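Local coordinates for protein inositol 2-dehydrogenase (Sinorhizobium meliloti, PDB 4HKT) that oxidises myo-inositol to scyllo-inosose (2-keto-myo-inositol) with NAD+ as hydride acceptor, the first step of myo-inositol breakdown, at residues 148-152 and 176-180; 166-170 and 208-214. One frame throughout, in Å; residues are numbered along the deposited sequence.

Contact 1. Residues 148-152 and 176-180; sequences TITSR and DFDMA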
ATOM      1  N   THR B 148      12.846  -2.610 -15.045  1.00 15.62           N
ATOM      2  CA  THR B 148      11.536  -2.654 -15.668  1.00 16.53           C
ATOM      3  C   THR B 148      10.903  -1.249 -15.597  1.00 17.09           C
ATOM      4  O   THR B 148      10.879  -0.581 -14.523  1.00 16.61           O
ATOM      5  CB  THR B 148      10.584  -3.685 -15.016  1.00 19.93           C
ATOM      6  OG1 THR B 148      11.266  -4.923 -14.812  1.00 20.85           O
ATOM      7  CG2 THR B 148       9.366  -3.968 -15.920  1.00 20.81           C
ATOM      8  N   ILE B 149      10.458  -0.799 -16.749  1.00 16.44           N
ATOM      9  CA  ILE B 149       9.949   0.574 -16.946  1.00 16.20           C
ATOM     10  C   ILE B 149       8.618   0.425 -17.635  1.00 15.72           C
ATOM     11  O   ILE B 149       8.538  -0.194 -18.693  1.00 16.24           O
ATOM     12  CB  ILE B 149      10.891   1.420 -17.814  1.00 15.62           C
ATOM     13  CG1 ILE B 149      12.220   1.642 -17.136  1.00 15.61           C
ATOM     14  CG2 ILE B 149      10.294   2.796 -18.175  1.00 15.70           C
ATOM     15  CD1 ILE B 149      13.277   2.166 -18.075  1.00 15.26           C
ATOM     16  N   THR B 150       7.578   0.997 -17.036  1.00 16.86           N
ATOM     17  CA  THR B 150       6.260   1.010 -17.596  1.00 15.61           C
ATOM     18  C   THR B 150       5.766   2.434 -17.710  1.00 16.66           C
ATOM     19  O   THR B 150       5.695   3.161 -16.693  1.00 17.35           O
ATOM     20  CB  THR B 150       5.299   0.247 -16.716  1.00 17.64           C
ATOM     21  OG1 THR B 150       5.797  -1.090 -16.566  1.00 19.18           O
ATOM     22  CG2 THR B 150       3.892   0.213 -17.356  1.00 18.72           C
ATOM     23  N   SER B 151       5.406   2.823 -18.926  1.00 16.34           N
ATOM     24  CA  SER B 151       4.902   4.172 -19.188  1.00 16.96           C
ATOM     25  C   SER B 151       3.641   4.053 -20.020  1.00 17.08           C
ATOM     26  O   SER B 151       3.630   3.327 -21.001  1.00 16.03           O
ATOM     27  CB  SER B 151       5.948   5.048 -19.887  1.00 16.75           C
ATOM     28  OG  SER B 151       7.083   5.265 -19.035  1.00 18.21           O
ATOM     29  N   ARG B 152       2.564   4.723 -19.585  1.00 16.89           N
ATOM     30  CA  ARG B 152       1.291   4.684 -20.279  1.00 17.36           C
ATOM     31  C   ARG B 152       0.698   6.065 -20.218  1.00 19.07           C
ATOM     32  O   ARG B 152       0.527   6.615 -19.122  1.00 17.15           O
ATOM     33  CB  ARG B 152       0.311   3.658 -19.665  1.00 18.10           C
ATOM     34  CG  ARG B 152       0.873   2.232 -19.660  1.00 19.11           C
ATOM     35  CD  ARG B 152      -0.033   1.190 -19.052  1.00 19.68           C
ATOM     36  NE  ARG B 152       0.652  -0.090 -19.111  1.00 18.69           N
ATOM     37  CZ  ARG B 152       0.546  -1.079 -18.232  1.00 19.64           C
ATOM     38  NH1 ARG B 152      -0.265  -1.023 -17.204  1.00 19.57           N
ATOM     39  NH2 ARG B 152       1.292  -2.167 -18.387  1.00 22.68           N
ATOM     40  N   ASP B 176      11.793   6.797 -21.930  1.00 16.33           N
ATOM     41  CA  ASP B 176      12.113   5.509 -21.290  1.00 16.58           C
ATOM     42  C   ASP B 176      13.452   4.961 -21.696  1.00 15.44           C
ATOM     43  O   ASP B 176      14.110   4.368 -20.862  1.00 15.75           O
ATOM     44  CB  ASP B 176      11.042   4.492 -21.538  1.00 16.24           C
ATOM     45  CG  ASP B 176       9.685   4.968 -21.063  1.00 18.07           C
ATOM     46  OD1 ASP B 176       9.552   5.376 -19.893  1.00 17.40           O
ATOM     47  OD2 ASP B 176       8.757   4.987 -21.889  1.00 18.10           O
ATOM     48  N   PHE B 177      13.877   5.167 -22.949  1.00 16.13           N
ATOM     49  CA  PHE B 177      15.261   4.885 -23.312  1.00 14.72           C
ATOM     50  C   PHE B 177      16.258   5.696 -22.473  1.00 15.28           C
ATOM     51  O   PHE B 177      17.246   5.154 -21.991  1.00 13.44           O
ATOM     52  CB  PHE B 177      15.530   5.115 -24.782  1.00 15.55           C
ATOM     53  CG  PHE B 177      14.703   4.256 -25.708  1.00 15.42           C
ATOM     54  CD1 PHE B 177      14.633   2.894 -25.548  1.00 16.54           C
ATOM     55  CD2 PHE B 177      14.040   4.818 -26.770  1.00 14.84           C
ATOM     56  CE1 PHE B 177      13.872   2.096 -26.421  1.00 16.60           C
ATOM     57  CE2 PHE B 177      13.300   4.056 -27.641  1.00 15.57           C
ATOM     58  CZ  PHE B 177      13.214   2.682 -27.488  1.00 16.16           C
ATOM     59  N   ASP B 178      16.026   7.002 -22.354  1.00 15.39           N
ATOM     60  CA  ASP B 178      16.832   7.809 -21.440  1.00 16.31           C
ATOM     61  C   ASP B 178      16.817   7.300 -19.981  1.00 15.62           C
ATOM     62  O   ASP B 178      17.872   7.174 -19.355  1.00 18.07           O
ATOM     63  CB  ASP B 178      16.448   9.278 -21.470  1.00 15.71           C
ATOM     64  CG  ASP B 178      17.341  10.083 -20.576  1.00 16.76           C
ATOM     65  OD1 ASP B 178      18.526  10.223 -20.904  1.00 17.13           O
ATOM     66  OD2 ASP B 178      16.884  10.536 -19.502  1.00 20.44           O
HETATM   67  N   MSE B 179      15.642   7.018 -19.457  1.00 15.04           N
HETATM   68  CA  MSE B 179      15.503   6.437 -18.113  1.00 15.87           C
HETATM   69  C   MSE B 179      16.282   5.147 -17.963  1.00 15.58           C
HETATM   70  O   MSE B 179      16.976   4.931 -16.972  1.00 16.38           O
HETATM   71  CB  MSE B 179      14.021   6.278 -17.804  1.00 17.45           C
HETATM   72  CG  MSE B 179      13.698   5.719 -16.420  1.00 20.36           C
HETATM   73 SE   MSE B 179      14.397   6.870 -14.975  1.00 24.37          SE
HETATM   74  CE  MSE B 179      13.281   8.433 -15.361  1.00 26.14           C
ATOM     75  N   ALA B 180      16.230   4.280 -18.964  1.00 14.67           N
ATOM     76  CA  ALA B 180      17.001   3.065 -18.927  1.00 13.97           C
ATOM     77  C   ALA B 180      18.480   3.308 -18.829  1.00 15.01           C
ATOM     78  O   ALA B 180      19.164   2.684 -18.011  1.00 16.00           O
ATOM     79  CB  ALA B 180      16.665   2.166 -20.134  1.00 13.86           C
TER

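Contact 2. Residues 166-170 and 208-214; sequences GGIFR and DYDSVSV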
ATOM      1  N   GLY B 166       7.706  11.403 -35.547  1.00 17.36           N
ATOM      2  CA  GLY B 166       8.675  10.357 -35.716  1.00 18.56           C
ATOM      3  C   GLY B 166       8.286   8.963 -35.207  1.00 17.71           C
ATOM      4  O   GLY B 166       9.118   8.034 -35.238  1.00 16.82           O
ATOM      5  N   GLY B 167       7.064   8.834 -34.704  1.00 16.50           N
ATOM      6  CA  GLY B 167       6.518   7.562 -34.266  1.00 17.04           C
ATOM      7  C   GLY B 167       6.756   7.321 -32.796  1.00 16.72           C
ATOM      8  O   GLY B 167       7.512   8.056 -32.144  1.00 15.46           O
ATOM      9  N   ILE B 168       6.045   6.321 -32.267  1.00 16.92           N
ATOM     10  CA  ILE B 168       5.946   6.141 -30.833  1.00 15.81           C
ATOM     11  C   ILE B 168       7.321   5.978 -30.173  1.00 14.93           C
ATOM     12  O   ILE B 168       7.559   6.512 -29.067  1.00 14.43           O
ATOM     13  CB  ILE B 168       5.019   4.954 -30.482  1.00 15.81           C
ATOM     14  CG1 ILE B 168       4.789   4.872 -28.982  1.00 15.78           C
ATOM     15  CG2 ILE B 168       5.625   3.620 -30.949  1.00 16.22           C
ATOM     16  CD1 ILE B 168       3.656   3.944 -28.636  1.00 15.56           C
ATOM     17  N   PHE B 169       8.258   5.323 -30.853  1.00 14.76           N
ATOM     18  CA  PHE B 169       9.585   5.098 -30.237  1.00 14.54           C
ATOM     19  C   PHE B 169      10.352   6.391 -30.080  1.00 16.82           C
ATOM     20  O   PHE B 169      10.984   6.616 -29.057  1.00 15.41           O
ATOM     21  CB  PHE B 169      10.382   4.101 -31.040  1.00 14.85           C
ATOM     22  CG  PHE B 169       9.806   2.696 -30.994  1.00 14.89           C
ATOM     23  CD1 PHE B 169       9.734   2.007 -29.784  1.00 15.04           C
ATOM     24  CD2 PHE B 169       9.370   2.064 -32.149  1.00 16.04           C
ATOM     25  CE1 PHE B 169       9.233   0.723 -29.730  1.00 15.24           C
ATOM     26  CE2 PHE B 169       8.852   0.778 -32.098  1.00 16.86           C
ATOM     27  CZ  PHE B 169       8.791   0.101 -30.883  1.00 16.09           C
ATOM     28  N   ARG B 170      10.279   7.246 -31.102  1.00 17.43           N
ATOM     29  CA  ARG B 170      10.944   8.550 -31.074  1.00 18.10           C
ATOM     30  C   ARG B 170      10.220   9.569 -30.211  1.00 17.81           C
ATOM     31  O   ARG B 170      10.848  10.457 -29.650  1.00 17.27           O
ATOM     32  CB  ARG B 170      11.165   9.078 -32.492  1.00 17.11           C
ATOM     33  CG  ARG B 170      11.981   8.126 -33.346  1.00 17.16           C
ATOM     34  CD  ARG B 170      12.490   8.761 -34.640  1.00 18.64           C
ATOM     35  NE  ARG B 170      13.234   7.826 -35.493  1.00 20.08           N
ATOM     36  CZ  ARG B 170      12.710   7.002 -36.389  1.00 20.29           C
ATOM     37  NH1 ARG B 170      11.405   6.957 -36.577  1.00 20.46           N
ATOM     38  NH2 ARG B 170      13.515   6.196 -37.105  1.00 20.50           N
ATOM     39  N   ASP B 208       1.991   4.471 -37.594  1.00 19.25           N
ATOM     40  CA  ASP B 208       2.557   4.426 -36.253  1.00 19.01           C
ATOM     41  C   ASP B 208       1.994   3.197 -35.505  1.00 18.06           C
ATOM     42  O   ASP B 208       1.139   2.501 -35.996  1.00 19.53           O
ATOM     43  CB  ASP B 208       2.252   5.723 -35.494  1.00 18.55           C
ATOM     44  CG  ASP B 208       3.211   5.992 -34.351  1.00 20.44           C
ATOM     45  OD1 ASP B 208       4.266   5.279 -34.206  1.00 20.05           O
ATOM     46  OD2 ASP B 208       2.908   6.938 -33.572  1.00 20.94           O
ATOM     47  N   TYR B 209       2.515   2.963 -34.306  1.00 17.73           N
ATOM     48  CA  TYR B 209       2.067   1.927 -33.454  1.00 17.06           C
ATOM     49  C   TYR B 209       1.622   2.611 -32.188  1.00 16.64           C
ATOM     50  O   TYR B 209       2.091   3.726 -31.875  1.00 17.40           O
ATOM     51  CB  TYR B 209       3.242   0.959 -33.156  1.00 17.96           C
ATOM     52  CG  TYR B 209       3.767   0.164 -34.347  1.00 19.87           C
ATOM     53  CD1 TYR B 209       3.062  -0.932 -34.843  1.00 21.49           C
ATOM     54  CD2 TYR B 209       4.999   0.474 -34.936  1.00 22.28           C
ATOM     55  CE1 TYR B 209       3.529  -1.673 -35.926  1.00 21.77           C
ATOM     56  CE2 TYR B 209       5.480  -0.268 -36.009  1.00 22.03           C
ATOM     57  CZ  TYR B 209       4.737  -1.334 -36.495  1.00 23.80           C
ATOM     58  OH  TYR B 209       5.252  -2.072 -37.540  1.00 26.04           O
ATOM     59  N   ASP B 210       0.820   1.915 -31.388  1.00 16.05           N
ATOM     60  CA  ASP B 210       0.348   2.474 -30.114  1.00 16.32           C
ATOM     61  C   ASP B 210       0.631   1.667 -28.853  1.00 15.25           C
ATOM     62  O   ASP B 210       0.334   2.128 -27.743  1.00 16.40           O
ATOM     63  CB  ASP B 210      -1.145   2.821 -30.211  1.00 17.68           C
ATOM     64  CG  ASP B 210      -2.033   1.590 -30.404  1.00 20.31           C
ATOM     65  OD1 ASP B 210      -1.734   0.484 -29.835  1.00 18.52           O
ATOM     66  OD2 ASP B 210      -3.058   1.744 -31.139  1.00 19.33           O
ATOM     67  N   SER B 211       1.198   0.477 -29.012  1.00 15.97           N
ATOM     68  CA  SER B 211       1.474  -0.445 -27.923  1.00 16.44           C
ATOM     69  C   SER B 211       2.782  -1.180 -28.252  1.00 16.62           C
ATOM     70  O   SER B 211       2.870  -1.892 -29.272  1.00 14.90           O
ATOM     71  CB  SER B 211       0.349  -1.466 -27.800  1.00 17.77           C
ATOM     72  OG  SER B 211      -0.902  -0.819 -27.627  1.00 17.55           O
ATOM     73  N   VAL B 212       3.822  -0.977 -27.414  1.00 16.42           N
ATOM     74  CA  VAL B 212       5.161  -1.451 -27.750  1.00 14.23           C
ATOM     75  C   VAL B 212       5.848  -2.000 -26.504  1.00 14.57           C
ATOM     76  O   VAL B 212       5.588  -1.556 -25.374  1.00 15.55           O
ATOM     77  CB  VAL B 212       6.056  -0.368 -28.410  1.00 14.48           C
ATOM     78  CG1 VAL B 212       5.437   0.166 -29.681  1.00 16.22           C
ATOM     79  CG2 VAL B 212       6.321   0.805 -27.491  1.00 15.08           C
ATOM     80  N   SER B 213       6.759  -2.925 -26.744  1.00 14.60           N
ATOM     81  CA  SER B 213       7.533  -3.589 -25.720  1.00 14.38           C
ATOM     82  C   SER B 213       8.978  -3.625 -26.238  1.00 14.89           C
ATOM     83  O   SER B 213       9.220  -3.901 -27.422  1.00 13.69           O
ATOM     84  CB  SER B 213       7.057  -5.003 -25.525  1.00 15.04           C
ATOM     85  OG  SER B 213       5.696  -5.102 -25.211  1.00 15.65           O
ATOM     86  N   VAL B 214       9.934  -3.308 -25.364  1.00 15.09           N
ATOM     87  CA  VAL B 214      11.353  -3.254 -25.759  1.00 14.50           C
ATOM     88  C   VAL B 214      12.227  -3.932 -24.703  1.00 13.86           C
ATOM     89  O   VAL B 214      11.930  -3.845 -23.554  1.00 13.57           O
ATOM     90  CB  VAL B 214      11.838  -1.822 -25.935  1.00 15.26           C
ATOM     91  CG1 VAL B 214      13.238  -1.819 -26.529  1.00 15.68           C
ATOM     92  CG2 VAL B 214      10.930  -1.027 -26.851  1.00 15.45           C
TER

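Contact 1. Residues 148-152 and 176-180
D176 comes first along the helical segment, and its carboxylate reaches across to S151 on strand 144-152. S151 OG donates to D176 OD1 at 2.6 Å, a short bond that arrives on the syn side of the carboxylate, 23° out of its plane. The serine is set for this by its first torsion: OG lies anti to the carbonyl carbon (chi1 -65°) and leans toward the helix. The same carboxylate oxygen is touched by a methyl, with I149 CG2 only 3.2 Å from D176 OD1, as the isoleucine and the aspartate run alongside each other, pointing opposite ways. D176 OD2 is taken by N228 of the next strand, and R123 makes a weak, long ion pair with D176 OD1. One turn on, M179, a selenomethionine, offers the base of its side chain: CG sits 3.9 Å from I149 CD1, while the bends at chi2 and chi3 carry SE away from the strand. A180 closes the row, its CB 4.0 Å from I149 CD1, so the tip of the isoleucine lies against the turn formed by D176, M179 and A180. The axes of 148-152 and 176-180 run nearly antiparallel (157°) and approach to 9.6 Å. With an alanine at the D176 position, S151 OG and N228 ND2 would probably lose their acceptor, and a gap would open beside I149 CG2. The chemistry is thus mixed: a buried carboxylate gripped by serine and asparagine through separate oxygens ties the helix to the sheet by polar bonds, with apolar packing beside it.

Contact 2. Residues 166-170 and 208-214
The N-terminus of helix 168-184 is where this contact begins: G167 holds the N-cap position, and D208, from a loop distant in sequence, accepts the amide of the first turn. I168 N gives its hydrogen to D208 OD1 at 2.8 Å, with an N-H...O angle of 152°, D208 OD1 receiving it on its syn lone pair. A weak bond from Y209 N reaches D208 OD1 as well, so one oxygen serves both its own loop and the helix end, where the dipole would probably favour a negative charge. D208 OD1 also lies 3.2 Å from G167 CA; a side chain on that carbon would meet it, and the backbone angles of G167 themselves call for glycine. I168 then drops toward the loop. Its CB packs 3.5 Å from Y209 O, CD1 reaches the backbone of D210, and CG2 meets V212 CG1 tip to tip at 3.7 Å. F169 CG, anti to the carbonyl carbon (chi1 -68°), brings the ring obliquely against the valines, with CZ 3.6 Å from V212 CG1 and CE1 3.8 Å from V214 CG2. Helix 305-324 packs on F169 too, through A318, V319 and V322. S211 and S213 point away, and S213 OG bonds Q223 of the second subunit. Where strand 211-218 starts, a classic beta bulge sets D210 and S211 together opposite A196. A helix laid on one face of a sheet whose other face meets a neighbouring subunit is the arrangement of the C-terminal domain in the Gfo/Idh/MocA family.

How the contacts relate
Contacts 1 and 2 sit on one helix, 168-184, and one mixed sheet: contact 2 holds the start of the helix, contact 1 a later turn, their centres 13 Å apart. F177 joins them, with CE2 3.7 Å from F169 O and CE1 4.0 Å from V214 CG1. On the sheet, strand 223-229 lies between strands 144-152 and 211-218, and its N228 serves both contacts, through its side chain to D176 and its backbone to V212. Each contact also reaches the second subunit, by R152 to E241 and S213 to Q223 of that chain. In related inositol dehydrogenases this helix carries the catalytic aspartate and histidine. The sodium site, S23, N25 and A28, belongs to the Rossmann domain.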